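Local structure of putative iron-uptake ABC transport system,periplasmic iron-binding protein (Campylobacter jejuni, 3E13) at residues D60-T65 and S144-A149; I106-N109 and N113-I116; I151-G156 and A302-E307. The protein binds ferric iron and, as a periplasmic solute-binding protein, probably delivers it to an inner-membrane ABC transporter for uptake. All blocks are in the same frame, centred on the assembly; numbering follows the deposited sequence.

Contact 1 (D60-T65 and S144-A149); sequences DISNLT and SKTLLA
The start of helix 61-69, from Asp-60 to Thr-65, faces the 144-149 part of helix 142-155 and comes nearest where Ser-62 CA and Thr-146 CA are 6.3 Å apart. At the centre, Thr-146 OG1 lies opposite its carbonyl carbon (chi1 -66°) and CG2 opposite the backbone N, which sends the hydroxyl to Asp-60 and Ser-62 and the methyl to Ile-61. Thr-146 OG1 donates to Asp-60 OD2 at 2.5 Å, a short bond to the syn lone pair of the carboxylate. The same OG1 accepts from Ser-62 OG at 2.8 Å, so one hydroxyl ties the N-cap residue and the second residue of helix 61-69. Asp-60 OD1 takes the N-H of Asn-63 from above the carboxylate plane, 41° out of it, while Asn-234 ND2 reaches OD2. The carboxylate is thus held from several directions, and Tyr-143, an iron ligand, is close by. In this periplasmic binding-protein fold the contact joins two helix N-terminal regions beside the metal cleft. On the apolar side, Thr-146 CG2 meets Ile-61 CG2 at 3.8 Å, the side chains crossing at about a right angle. A water also bridges the segments, 3.1 Å from Asn-63 ND2 and 2.8 Å from Lys-145 NZ, and accepts from both.

Contact 2 (I106-N109 and N113-I116); sequences IAYN and NIDI
Tyr-108 and Ile-116 meet through matching first torsions. In Tyr-108 the ring carbon CG lies between the backbone N and the carbonyl carbon (chi1 62°), and in Ile-116 it is CG1 that takes this place (chi1 63°). In Ile-116 this turns CG2 opposite the carbonyl carbon and sets it over the tyrosine ring. The Ile-116 CG2 methyl lies 4.1 Å from the centroid of the Tyr-108 ring and 11° off the ring normal. This is a CH-pi contact over the face, almost centred. The two side chains cross at about a right angle. The longer branch of Ile-116 continues toward the phenol end of the ring. Ile-116 CD1 is 4.1 Å from Tyr-108 CE2 and equally far from Tyr-108 OH. One isoleucine therefore follows the ring from its middle to its hydroxyl.

The strand 97-109 ends at Asn-109, and the chain then turns back on itself, so that the irregular segment 113-116 lies beside the end of the strand it has just left, at the surface and away from the iron. The strand belongs to the mixed sheet of this solute-binding fold, where it pairs here with strands 193-197 and 219-222. The turn is tied by a hydrogen bond between Asn-109 O and Thr-112 OG1.

Ile-114 makes the second apolar contact. Its CG2 methyl meets Tyr-108 CD1 at 3.5 Å, approaching the ring obliquely. The same Ile-114 CG2 reaches back to the main chain and lies 3.8 Å from Asn-109 O. Phe-193 of strand 193-197 touches both Tyr-108 and Ile-114. Ile-222 of strand 219-222 touches both Tyr-108 and Ile-116.

Contact 3 (I151-G156 and A302-E307); sequences IIANDG and AENIKE
Ile-152 points from helix 142-155 at the turn that leads into helix 305-315. Its CB lies 4.2 Å from Asn-304 CB, and the two side chains slide past each other in opposite directions. At CB the chain divides. The CG2 methyl, opposite the backbone N, lies 3.5 Å from Asn-304 OD1 and 3.6 Å from Glu-307 OE1. The other branch runs through CG1 to CD1. This Ile-152 tip lies 3.8 Å from the backbone O of Asn-304 and 4.0 Å from Glu-307 CG. The end of the isoleucine therefore rests obliquely on the CB and CG of Glu-307, whose extended chain carries OE1 on to CG2. Beside it, Ala-153 CB meets the other end of the asparagine amide, 3.5 Å from Asn-304 ND2. The amide thus lies against two successive residues of the helix, its oxygen by Ile-152 and its nitrogen by Ala-153. The nitrogen makes a weak hydrogen bond to Ile-301 O. Asn-304 is the N-cap of helix 305-315, but its side chain makes no capping bond. Ala-302 to Ile-305 forms a type I beta turn. The contact packs the end of helix 142-155 on the turn that opens the C-terminal helix of this periplasmic binding-protein fold.

Overall arrangement
Contacts 1 and 3 are neighbours, with centres about 9 Å apart, and both use helix 142-155. They touch directly: Ser-62 CB packs on Ile-305 CD1 at 3.5 Å, and Lys-145 CB meets the same atom at 3.6 Å. Helices 61-69, 142-155 and 305-315 thus meet in one cluster. Contact 1 is the one nearer the metal, with the Asp-60 side chain about 9 Å from the ferric ion. The ion is bound by His-11, Tyr-12, Tyr-143, Tyr-199 and Tyr-200. Contact 2 stands apart at the surface, where strand 97-109 ends, its centre about 26 Å from that of contact 1 and about 28 Å from that of contact 3, and touches neither.

Contact 1 (D60-T65 and S144-A149)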
loop_
_atom_site.group_PDB
_atom_site.type_symbol
_atom_site.label_atom_id
_atom_site.label_comp_id
_atom_site.label_asym_id
_atom_site.label_seq_id
_atom_site.Cartn_x
_atom_site.Cartn_y
_atom_site.Cartn_z
ATOM N N ASP A 60 1.880 -1.651 -3.550
ATOM C CA ASP A 60 0.692 -1.263 -4.314
ATOM C C ASP A 60 0.353 -2.241 -5.413
ATOM O O ASP A 60 1.224 -2.669 -6.199
ATOM C CB ASP A 60 0.917 0.129 -4.896
ATOM C CG ASP A 60 -0.164 0.558 -5.787
ATOM O OD1 ASP A 60 0.112 0.848 -7.016
ATOM O OD2 ASP A 60 -1.329 0.698 -5.359
ATOM N N ILE A 61 -0.921 -2.577 -5.516
ATOM C CA ILE A 61 -1.391 -3.450 -6.609
ATOM C C ILE A 61 -1.143 -2.819 -7.981
ATOM O O ILE A 61 -0.684 -3.505 -8.894
ATOM C CB ILE A 61 -2.901 -3.860 -6.481
ATOM C CG1 ILE A 61 -3.349 -4.743 -7.669
ATOM C CG2 ILE A 61 -3.842 -2.632 -6.339
ATOM C CD1 ILE A 61 -2.537 -5.998 -7.913
ATOM N N SER A 62 -1.465 -1.537 -8.109
ATOM C CA SER A 62 -1.487 -0.964 -9.453
ATOM C C SER A 62 -0.098 -0.889 -10.074
ATOM O O SER A 62 0.059 -1.115 -11.273
ATOM C CB SER A 62 -2.200 0.407 -9.479
ATOM O OG SER A 62 -3.547 0.271 -8.994
ATOM N N ASN A 63 0.908 -0.666 -9.254
ATOM C CA ASN A 63 2.289 -0.700 -9.707
ATOM C C ASN A 63 2.687 -2.070 -10.279
ATOM O O ASN A 63 3.422 -2.158 -11.223
ATOM C CB ASN A 63 3.259 -0.347 -8.603
ATOM C CG ASN A 63 3.139 1.084 -8.122
ATOM O OD1 ASN A 63 3.442 1.405 -6.966
ATOM N ND2 ASN A 63 2.773 2.018 -9.067
ATOM N N LEU A 64 2.236 -3.152 -9.647
ATOM C CA LEU A 64 2.467 -4.476 -10.177
ATOM C C LEU A 64 1.773 -4.657 -11.502
ATOM O O LEU A 64 2.354 -5.213 -12.412
ATOM C CB LEU A 64 1.954 -5.557 -9.191
ATOM C CG LEU A 64 2.806 -5.590 -7.931
ATOM C CD1 LEU A 64 1.980 -6.252 -6.822
ATOM C CD2 LEU A 64 4.146 -6.333 -8.120
ATOM N N THR A 65 0.503 -4.254 -11.600
ATOM C CA THR A 65 -0.211 -4.417 -12.872
ATOM C C THR A 65 0.383 -3.529 -13.971
ATOM O O THR A 65 0.390 -3.911 -15.157
ATOM C CB THR A 65 -1.704 -4.193 -12.722
ATOM O OG1 THR A 65 -1.935 -2.869 -12.283
ATOM C CG2 THR A 65 -2.250 -4.993 -11.634
ATOM N N SER A 144 -2.572 6.942 -3.427
ATOM C CA SER A 144 -3.593 7.887 -3.837
ATOM C C SER A 144 -4.179 7.488 -5.164
ATOM O O SER A 144 -5.401 7.561 -5.348
ATOM C CB SER A 144 -3.010 9.318 -3.997
ATOM O OG SER A 144 -2.466 9.804 -2.796
ATOM N N LYS A 145 -3.316 7.083 -6.092
ATOM C CA LYS A 145 -3.736 6.641 -7.429
ATOM C C LYS A 145 -4.645 5.415 -7.313
ATOM O O LYS A 145 -5.681 5.361 -7.944
ATOM C CB LYS A 145 -2.550 6.329 -8.278
ATOM C CG LYS A 145 -1.817 7.573 -8.641
ATOM C CD LYS A 145 -0.717 7.345 -9.604
ATOM C CE LYS A 145 0.413 6.588 -9.022
ATOM N NZ LYS A 145 1.638 6.553 -9.985
ATOM N N THR A 146 -4.273 4.460 -6.479
ATOM C CA THR A 146 -5.044 3.246 -6.345
ATOM C C THR A 146 -6.345 3.455 -5.603
ATOM O O THR A 146 -7.348 2.882 -5.979
ATOM C CB THR A 146 -4.198 2.131 -5.751
ATOM O OG1 THR A 146 -3.156 1.814 -6.708
ATOM C CG2 THR A 146 -5.030 0.857 -5.522
ATOM N N LEU A 147 -6.369 4.329 -4.611
ATOM C CA LEU A 147 -7.620 4.677 -3.986
ATOM C C LEU A 147 -8.601 5.271 -4.999
ATOM O O LEU A 147 -9.764 4.903 -5.041
ATOM C CB LEU A 147 -7.407 5.590 -2.780
ATOM C CG LEU A 147 -8.620 6.156 -2.040
ATOM C CD1 LEU A 147 -9.454 4.996 -1.440
ATOM C CD2 LEU A 147 -8.167 7.094 -0.942
ATOM N N LEU A 148 -8.143 6.225 -5.833
ATOM C CA LEU A 148 -9.028 6.822 -6.801
ATOM C C LEU A 148 -9.492 5.800 -7.837
ATOM O O LEU A 148 -10.654 5.780 -8.234
ATOM C CB LEU A 148 -8.348 7.986 -7.509
ATOM C CG LEU A 148 -9.259 8.704 -8.508
ATOM C CD1 LEU A 148 -10.463 9.280 -7.866
ATOM C CD2 LEU A 148 -8.461 9.826 -9.183
ATOM N N ALA A 149 -8.592 4.938 -8.262
ATOM C CA ALA A 149 -8.944 3.832 -9.158
ATOM C C ALA A 149 -10.059 2.964 -8.564
ATOM O O ALA A 149 -10.948 2.532 -9.283
ATOM C CB ALA A 149 -7.737 3.012 -9.490
HETATM O O HOH W 1 3.720 4.967 -9.062
#

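Contact 2 (I106-N109 and N113-I116)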
loop_
_atom_site.group_PDB
_atom_site.type_symbol
_atom_site.label_atom_id
_atom_site.label_comp_id
_atom_site.label_asym_id
_atom_site.label_seq_id
_atom_site.Cartn_x
_atom_site.Cartn_y
_atom_site.Cartn_z
ATOM N N ILE A 106 -9.357 6.639 7.322
ATOM C CA ILE A 106 -9.370 8.080 7.628
ATOM C C ILE A 106 -9.045 8.181 9.123
ATOM O O ILE A 106 -9.746 7.605 9.964
ATOM C CB ILE A 106 -10.715 8.710 7.308
ATOM C CG1 ILE A 106 -11.056 8.592 5.828
ATOM C CG2 ILE A 106 -10.736 10.218 7.714
ATOM C CD1 ILE A 106 -12.545 8.835 5.509
ATOM N N ALA A 107 -7.966 8.877 9.449
ATOM C CA ALA A 107 -7.524 8.989 10.839
ATOM C C ALA A 107 -7.961 10.341 11.406
ATOM O O ALA A 107 -7.959 11.344 10.676
ATOM C CB ALA A 107 -6.013 8.789 10.962
ATOM N N TYR A 108 -8.378 10.343 12.680
ATOM C CA TYR A 108 -8.697 11.591 13.408
ATOM C C TYR A 108 -7.896 11.640 14.717
ATOM O O TYR A 108 -7.289 10.645 15.100
ATOM C CB TYR A 108 -10.185 11.722 13.665
ATOM C CG TYR A 108 -10.753 10.632 14.522
ATOM C CD1 TYR A 108 -10.967 10.827 15.873
ATOM C CD2 TYR A 108 -11.094 9.411 13.979
ATOM C CE1 TYR A 108 -11.487 9.815 16.650
ATOM C CE2 TYR A 108 -11.632 8.408 14.755
ATOM C CZ TYR A 108 -11.786 8.611 16.101
ATOM O OH TYR A 108 -12.324 7.600 16.915
ATOM N N ASN A 109 -7.932 12.783 15.401
ATOM C CA ASN A 109 -7.254 12.938 16.686
ATOM C C ASN A 109 -8.209 12.539 17.811
ATOM O O ASN A 109 -9.160 13.266 18.144
ATOM C CB ASN A 109 -6.784 14.393 16.852
ATOM C CG ASN A 109 -5.791 14.563 17.968
ATOM O OD1 ASN A 109 -4.734 15.243 17.816
ATOM N ND2 ASN A 109 -6.087 13.979 19.084
ATOM N N ASN A 113 -12.348 16.173 21.040
ATOM C CA ASN A 113 -13.758 15.950 20.842
ATOM C C ASN A 113 -13.959 16.350 19.419
ATOM O O ASN A 113 -13.687 17.509 19.052
ATOM C CB ASN A 113 -14.617 16.811 21.751
ATOM C CG ASN A 113 -14.370 16.525 23.213
ATOM O OD1 ASN A 113 -14.333 15.367 23.626
ATOM N ND2 ASN A 113 -14.255 17.592 24.016
ATOM N N ILE A 114 -14.224 15.362 18.585
ATOM C CA ILE A 114 -14.445 15.598 17.151
ATOM C C ILE A 114 -15.635 14.779 16.769
ATOM O O ILE A 114 -15.744 13.611 17.125
ATOM C CB ILE A 114 -13.201 15.273 16.267
ATOM C CG1 ILE A 114 -13.596 15.427 14.796
ATOM C CG2 ILE A 114 -12.593 13.887 16.607
ATOM C CD1 ILE A 114 -12.474 15.503 13.847
ATOM N N ASP A 115 -16.550 15.408 16.045
ATOM C CA ASP A 115 -17.736 14.757 15.542
ATOM C C ASP A 115 -17.323 14.025 14.242
ATOM O O ASP A 115 -16.890 14.637 13.266
ATOM C CB ASP A 115 -18.799 15.835 15.258
ATOM C CG ASP A 115 -20.094 15.264 14.802
ATOM O OD1 ASP A 115 -20.204 14.031 14.662
ATOM O OD2 ASP A 115 -21.088 15.992 14.561
ATOM N N ILE A 116 -17.362 12.709 14.283
ATOM C CA ILE A 116 -17.035 11.892 13.118
ATOM C C ILE A 116 -18.311 11.265 12.532
ATOM O O ILE A 116 -18.245 10.442 11.617
ATOM C CB ILE A 116 -16.005 10.804 13.512
ATOM C CG1 ILE A 116 -16.557 9.812 14.547
ATOM C CG2 ILE A 116 -14.739 11.438 14.044
ATOM C CD1 ILE A 116 -15.694 8.526 14.744
#

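Contact 3 (I151-G156 and A302-E307)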
loop_
_atom_site.group_PDB
_atom_site.type_symbol
_atom_site.label_atom_id
_atom_site.label_comp_id
_atom_site.label_asym_id
_atom_site.label_seq_id
_atom_site.Cartn_x
_atom_site.Cartn_y
_atom_site.Cartn_z
ATOM N N ILE A 151 -12.390 4.010 -6.497
ATOM C CA ILE A 151 -13.619 4.814 -6.592
ATOM C C ILE A 151 -14.203 4.765 -8.017
ATOM O O ILE A 151 -15.424 4.674 -8.216
ATOM C CB ILE A 151 -13.334 6.218 -6.096
ATOM C CG1 ILE A 151 -13.026 6.171 -4.596
ATOM C CG2 ILE A 151 -14.507 7.127 -6.328
ATOM C CD1 ILE A 151 -12.443 7.506 -4.032
ATOM N N ILE A 152 -13.337 4.863 -9.041
ATOM C CA ILE A 152 -13.777 4.663 -10.411
ATOM C C ILE A 152 -14.445 3.303 -10.536
ATOM O O ILE A 152 -15.532 3.156 -11.095
ATOM C CB ILE A 152 -12.645 4.793 -11.445
ATOM C CG1 ILE A 152 -12.029 6.184 -11.430
ATOM C CG2 ILE A 152 -13.186 4.455 -12.819
ATOM C CD1 ILE A 152 -10.691 6.283 -12.179
ATOM N N ALA A 153 -13.773 2.278 -10.047
ATOM C CA ALA A 153 -14.273 0.929 -10.219
ATOM C C ALA A 153 -15.636 0.726 -9.517
ATOM O O ALA A 153 -16.520 0.024 -10.055
ATOM C CB ALA A 153 -13.257 -0.082 -9.719
ATOM N N ASN A 154 -15.822 1.360 -8.366
ATOM C CA ASN A 154 -17.013 1.145 -7.570
ATOM C C ASN A 154 -18.163 2.108 -7.967
ATOM O O ASN A 154 -19.322 1.670 -8.101
ATOM C CB ASN A 154 -16.719 1.303 -6.088
ATOM C CG ASN A 154 -16.186 0.058 -5.477
ATOM O OD1 ASN A 154 -16.811 -1.032 -5.605
ATOM N ND2 ASN A 154 -15.023 0.153 -4.826
ATOM N N ASP A 155 -17.840 3.372 -8.223
ATOM C CA ASP A 155 -18.834 4.437 -8.323
ATOM C C ASP A 155 -18.819 5.146 -9.664
ATOM O O ASP A 155 -19.668 6.015 -9.864
ATOM C CB ASP A 155 -18.659 5.465 -7.206
ATOM C CG ASP A 155 -18.855 4.872 -5.811
ATOM O OD1 ASP A 155 -19.559 3.863 -5.634
ATOM O OD2 ASP A 155 -18.294 5.341 -4.824
ATOM N N GLY A 156 -17.873 4.818 -10.562
ATOM C CA GLY A 156 -17.838 5.433 -11.893
ATOM C C GLY A 156 -16.917 6.628 -11.984
ATOM O O GLY A 156 -16.541 7.250 -10.948
ATOM N N ALA A 302 -7.139 -2.096 -10.243
ATOM C CA ALA A 302 -5.961 -1.708 -11.018
ATOM C C ALA A 302 -6.235 -1.522 -12.516
ATOM O O ALA A 302 -5.449 -0.867 -13.227
ATOM C CB ALA A 302 -4.866 -2.673 -10.814
ATOM N N GLU A 303 -7.322 -2.100 -13.016
ATOM C CA GLU A 303 -7.774 -1.848 -14.384
ATOM C C GLU A 303 -8.113 -0.382 -14.652
ATOM O O GLU A 303 -8.262 0.024 -15.827
ATOM C CB GLU A 303 -8.980 -2.702 -14.719
ATOM C CG GLU A 303 -8.568 -4.151 -14.827
ATOM C CD GLU A 303 -9.705 -5.130 -15.059
ATOM O OE1 GLU A 303 -9.417 -6.345 -15.011
ATOM O OE2 GLU A 303 -10.851 -4.727 -15.263
ATOM N N ASN A 304 -8.272 0.401 -13.592
ATOM C CA ASN A 304 -8.659 1.786 -13.716
ATOM C C ASN A 304 -7.553 2.792 -13.422
ATOM O O ASN A 304 -7.812 3.994 -13.257
ATOM C CB ASN A 304 -9.839 2.029 -12.801
ATOM C CG ASN A 304 -11.048 1.194 -13.210
ATOM O OD1 ASN A 304 -11.764 1.559 -14.130
ATOM N ND2 ASN A 304 -11.262 0.046 -12.553
ATOM N N ILE A 305 -6.320 2.317 -13.396
ATOM C CA ILE A 305 -5.229 3.160 -12.972
ATOM C C ILE A 305 -4.930 4.285 -13.966
ATOM O O ILE A 305 -4.643 5.399 -13.535
ATOM C CB ILE A 305 -3.933 2.352 -12.620
ATOM C CG1 ILE A 305 -2.983 3.184 -11.784
ATOM C CG2 ILE A 305 -3.283 1.744 -13.865
ATOM C CD1 ILE A 305 -3.513 3.508 -10.360
ATOM N N LYS A 306 -5.004 4.003 -15.264
ATOM C CA LYS A 306 -4.676 5.046 -16.247
ATOM C C LYS A 306 -5.642 6.220 -16.130
ATOM O O LYS A 306 -5.244 7.379 -16.199
ATOM C CB LYS A 306 -4.692 4.448 -17.633
ATOM C CG LYS A 306 -3.573 3.503 -17.924
ATOM C CD LYS A 306 -3.812 2.833 -19.263
ATOM C CE LYS A 306 -2.956 1.660 -19.586
ATOM N NZ LYS A 306 -3.439 1.199 -20.990
ATOM N N GLU A 307 -6.926 5.920 -15.979
ATOM C CA GLU A 307 -7.946 6.945 -15.877
ATOM C C GLU A 307 -7.831 7.723 -14.557
ATOM O O GLU A 307 -8.026 8.920 -14.510
ATOM C CB GLU A 307 -9.339 6.318 -16.023
ATOM C CG GLU A 307 -10.428 7.387 -16.049
ATOM C CD GLU A 307 -11.789 6.839 -16.411
ATOM O OE1 GLU A 307 -12.110 5.696 -16.048
ATOM O OE2 GLU A 307 -12.565 7.548 -17.098
#